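PDB 6L8P: RidA family protein, which probably hydrolyses reactive enamine and imine intermediates to their keto acids and ammonia, as other RidA-family deaminases do. Local coordinates for residues T47-E59 against Q73-A85. The protein carries 1 engineered substitution. Numbering follows the deposited sequence.
Engineered in segment 47-59: Glu-59 (natural residue Asp).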
# COMPACT_ATOMS: atom_id res chain seq x y z
N THR A 47 -16.19 -4.90 0.84
CA THR A 47 -14.88 -4.29 0.59
C THR A 47 -14.46 -4.53 -0.86
O THR A 47 -14.66 -5.61 -1.41
CB THR A 47 -13.82 -4.88 1.52
OG1 THR A 47 -14.22 -4.60 2.88
CG2 THR A 47 -12.48 -4.21 1.30
N VAL A 48 -13.93 -3.50 -1.51
CA VAL A 48 -13.44 -3.69 -2.88
C VAL A 48 -12.00 -3.21 -2.93
O VAL A 48 -11.72 -2.09 -2.50
CB VAL A 48 -14.28 -2.90 -3.91
CG1 VAL A 48 -13.74 -3.18 -5.33
CG2 VAL A 48 -15.79 -3.28 -3.82
N TYR A 49 -11.11 -4.03 -3.48
CA TYR A 49 -9.71 -3.63 -3.72
C TYR A 49 -9.60 -3.31 -5.20
O TYR A 49 -9.73 -4.22 -6.04
CB TYR A 49 -8.74 -4.76 -3.33
CG TYR A 49 -8.80 -5.10 -1.87
CD1 TYR A 49 -9.75 -6.01 -1.39
CD2 TYR A 49 -7.99 -4.45 -0.97
CE1 TYR A 49 -9.84 -6.29 -0.01
CE2 TYR A 49 -8.07 -4.73 0.40
CZ TYR A 49 -8.99 -5.64 0.86
OH TYR A 49 -9.07 -5.93 2.24
N ILE A 50 -9.36 -2.04 -5.53
CA ILE A 50 -9.20 -1.61 -6.92
C ILE A 50 -7.71 -1.49 -7.22
O ILE A 50 -6.97 -0.79 -6.50
CB ILE A 50 -9.91 -0.27 -7.20
CG1 ILE A 50 -11.41 -0.40 -6.83
CG2 ILE A 50 -9.81 0.08 -8.71
CD1 ILE A 50 -12.22 0.89 -7.21
N SER A 51 -7.29 -2.16 -8.30
CA SER A 51 -5.91 -2.10 -8.77
C SER A 51 -5.46 -0.67 -9.02
O SER A 51 -6.27 0.24 -9.28
CB SER A 51 -5.76 -2.89 -10.07
OG SER A 51 -5.96 -4.26 -9.79
N GLY A 52 -4.14 -0.47 -8.96
CA GLY A 52 -3.61 0.82 -9.36
C GLY A 52 -4.10 1.19 -10.74
O GLY A 52 -4.11 0.36 -11.64
N GLN A 53 -4.57 2.42 -10.89
CA GLN A 53 -5.03 2.95 -12.17
C GLN A 53 -4.08 4.03 -12.64
O GLN A 53 -3.66 4.88 -11.85
CB GLN A 53 -6.44 3.53 -12.05
CG GLN A 53 -7.49 2.45 -11.75
CD GLN A 53 -7.55 1.39 -12.80
OE1 GLN A 53 -7.71 1.70 -13.98
NE2 GLN A 53 -7.41 0.12 -12.39
N LEU A 54 -3.73 3.98 -13.93
CA LEU A 54 -2.93 5.00 -14.59
C LEU A 54 -3.82 5.79 -15.54
O LEU A 54 -4.98 5.42 -15.78
CB LEU A 54 -1.78 4.32 -15.37
CG LEU A 54 -0.80 3.51 -14.50
CD1 LEU A 54 -0.03 2.46 -15.42
CD2 LEU A 54 0.19 4.41 -13.89
N GLY A 55 -3.28 6.89 -16.06
CA GLY A 55 -4.11 7.82 -16.82
C GLY A 55 -4.35 7.42 -18.27
O GLY A 55 -4.22 8.25 -19.17
N PHE A 56 -4.67 6.15 -18.51
CA PHE A 56 -4.95 5.67 -19.86
C PHE A 56 -6.37 6.03 -20.29
O PHE A 56 -7.33 5.85 -19.53
CB PHE A 56 -4.87 4.15 -19.93
CG PHE A 56 -3.51 3.58 -19.68
CD1 PHE A 56 -2.46 3.79 -20.56
CD2 PHE A 56 -3.35 2.73 -18.61
CE1 PHE A 56 -1.18 3.20 -20.30
CE2 PHE A 56 -2.10 2.12 -18.33
CZ PHE A 56 -1.02 2.38 -19.18
N ASP A 57 -6.53 6.43 -21.54
CA ASP A 57 -7.84 6.33 -22.19
C ASP A 57 -8.22 4.85 -22.30
O ASP A 57 -7.39 4.04 -22.76
CB ASP A 57 -7.68 6.98 -23.56
CG ASP A 57 -8.93 6.90 -24.44
OD1 ASP A 57 -9.60 5.85 -24.56
OD2 ASP A 57 -9.13 7.90 -25.17
N PRO A 58 -9.38 4.42 -21.79
CA PRO A 58 -9.64 2.98 -21.72
C PRO A 58 -9.84 2.33 -23.08
O PRO A 58 -9.77 1.10 -23.16
CB PRO A 58 -10.91 2.87 -20.86
CG PRO A 58 -11.51 4.25 -20.92
CD PRO A 58 -10.41 5.21 -21.06
N GLU A 59 -10.11 3.10 -24.13
CA GLU A 59 -10.25 2.47 -25.44
C GLU A 59 -8.93 2.38 -26.17
O GLU A 59 -8.62 1.36 -26.80
CB GLU A 59 -11.25 3.26 -26.28
CG GLU A 59 -12.67 3.15 -25.75
CD GLU A 59 -13.45 2.04 -26.43
OE1 GLU A 59 -13.18 1.77 -27.63
OE2 GLU A 59 -14.32 1.43 -25.77
N GLN A 73 -8.12 11.47 -15.71
CA GLN A 73 -8.44 10.20 -16.34
C GLN A 73 -8.36 9.05 -15.33
O GLN A 73 -9.20 8.14 -15.35
CB GLN A 73 -7.48 9.96 -17.50
CG GLN A 73 -7.78 8.65 -18.28
CD GLN A 73 -9.11 8.75 -19.03
OE1 GLN A 73 -9.30 9.69 -19.82
NE2 GLN A 73 -10.06 7.89 -18.70
N VAL A 74 -7.40 9.10 -14.40
CA VAL A 74 -7.34 8.09 -13.35
C VAL A 74 -8.63 8.09 -12.55
O VAL A 74 -9.19 7.03 -12.27
CB VAL A 74 -6.13 8.35 -12.42
CG1 VAL A 74 -6.27 7.52 -11.13
CG2 VAL A 74 -4.82 7.99 -13.11
N PHE A 75 -9.14 9.28 -12.22
CA PHE A 75 -10.42 9.33 -11.50
C PHE A 75 -11.57 8.76 -12.34
O PHE A 75 -12.43 8.05 -11.80
CB PHE A 75 -10.71 10.77 -11.03
CG PHE A 75 -10.22 11.04 -9.62
CD1 PHE A 75 -10.92 10.56 -8.52
CD2 PHE A 75 -9.02 11.67 -9.42
CE1 PHE A 75 -10.43 10.79 -7.19
CE2 PHE A 75 -8.51 11.90 -8.15
CZ PHE A 75 -9.24 11.45 -7.02
N GLU A 76 -11.60 9.04 -13.65
CA GLU A 76 -12.66 8.44 -14.47
C GLU A 76 -12.56 6.91 -14.49
O GLU A 76 -13.57 6.18 -14.42
CB GLU A 76 -12.59 8.99 -15.90
CG GLU A 76 -12.91 10.50 -15.96
CD GLU A 76 -14.27 10.82 -15.33
OE1 GLU A 76 -15.25 10.09 -15.62
OE2 GLU A 76 -14.38 11.79 -14.53
N ASN A 77 -11.32 6.40 -14.58
CA ASN A 77 -11.08 4.96 -14.57
C ASN A 77 -11.50 4.31 -13.25
O ASN A 77 -12.17 3.27 -13.22
CB ASN A 77 -9.60 4.70 -14.89
CG ASN A 77 -9.22 5.13 -16.31
OD1 ASN A 77 -10.10 5.35 -17.14
ND2 ASN A 77 -7.90 5.27 -16.58
N ILE A 78 -11.14 4.95 -12.13
CA ILE A 78 -11.56 4.43 -10.83
C ILE A 78 -13.07 4.46 -10.70
O ILE A 78 -13.66 3.49 -10.24
CB ILE A 78 -10.87 5.22 -9.70
CG1 ILE A 78 -9.35 4.94 -9.73
CG2 ILE A 78 -11.44 4.81 -8.34
CD1 ILE A 78 -8.57 5.83 -8.74
N LYS A 79 -13.69 5.58 -11.09
CA LYS A 79 -15.15 5.71 -11.00
C LYS A 79 -15.84 4.59 -11.78
O LYS A 79 -16.80 3.97 -11.28
CB LYS A 79 -15.56 7.09 -11.51
CG LYS A 79 -17.03 7.42 -11.33
CD LYS A 79 -17.16 8.94 -11.40
CE LYS A 79 -18.33 9.37 -12.23
NZ LYS A 79 -19.42 8.40 -12.03
N ALA A 80 -15.34 4.29 -12.99
CA ALA A 80 -15.95 3.22 -13.76
C ALA A 80 -15.90 1.89 -13.02
O ALA A 80 -16.87 1.10 -13.04
CB ALA A 80 -15.26 3.09 -15.13
N ILE A 81 -14.76 1.59 -12.37
CA ILE A 81 -14.65 0.34 -11.65
C ILE A 81 -15.53 0.34 -10.40
O ILE A 81 -16.13 -0.68 -10.05
CB ILE A 81 -13.17 0.06 -11.32
CG1 ILE A 81 -12.43 -0.10 -12.62
CG2 ILE A 81 -13.06 -1.20 -10.47
CD1 ILE A 81 -10.90 -0.05 -12.49
N CYS A 82 -15.61 1.48 -9.71
CA CYS A 82 -16.51 1.60 -8.57
C CYS A 82 -17.92 1.23 -8.98
O CYS A 82 -18.58 0.45 -8.29
CB CYS A 82 -16.52 3.02 -8.00
SG CYS A 82 -14.99 3.53 -7.14
N GLU A 83 -18.36 1.78 -10.11
CA GLU A 83 -19.73 1.53 -10.56
C GLU A 83 -19.92 0.08 -10.95
O GLU A 83 -20.97 -0.51 -10.65
CB GLU A 83 -20.06 2.47 -11.71
CG GLU A 83 -20.10 3.91 -11.27
CD GLU A 83 -20.20 4.87 -12.43
OE1 GLU A 83 -19.97 4.44 -13.58
OE2 GLU A 83 -20.51 6.06 -12.20
N ALA A 84 -18.92 -0.52 -11.61
CA ALA A 84 -19.01 -1.94 -11.92
C ALA A 84 -19.09 -2.79 -10.67
O ALA A 84 -19.64 -3.89 -10.69
CB ALA A 84 -17.80 -2.34 -12.78
N ALA A 85 -18.56 -2.30 -9.55
CA ALA A 85 -18.61 -3.05 -8.30
C ALA A 85 -19.89 -2.77 -7.51
O ALA A 85 -20.05 -3.33 -6.41
CB ALA A 85 -17.39 -2.72 -7.43
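Strand 47-54 and helix 67-84 face each other in the sheet-on-helix layer of the RidA (endoribonuclease L-PSP) fold, where Ile-50 packs against Ile-81. The segment axes approach to 7.5 Å at 140°, a skewed antiparallel course. Ile-50 CG2 lies 3.9 Å from Ile-81 CG2 as the two side chains run alongside one another, pointing opposite ways, while Ile-50 CD1 reaches Cys-82 SG at 3.8 Å. Gln-53 is bent at chi2 (-59°), which turns its amide back along its own strand, so that NE2 gives a weak hydrogen bond to Ser-51 O and lies 3.5 Å from Ile-81 CD1; its CG packs on Ile-78 CG1. Beyond the strand, the inverse gamma turn centred on Gly-55 passes close to the helix, with Val-74 CG2 against its backbone. Here Asn-77 ND2 holds two carbonyls: a nearly straight bond to Phe-56 O (3.1 Å, 167°), in the carbonyl plane and on a lone pair, and a weak, bent one to Leu-54 O (3.0 Å). Gln-73 NE2 donates to Asn-77 OD1 from above the carbonyl plane (3.0 Å), helping to fix the rotation of that amide; Arg-64 in turn binds Gln-73 OE1. A leucine in place of Asn-77 would probably leave both turn carbonyls without this donor and Gln-73 NE2 without its acceptor. The strand side of the contact is thus mainly apolar, with the Gln-53 amide laid against Ile-81, whereas at the turn a relay of side-chain amides is joined by the packing of Val-74.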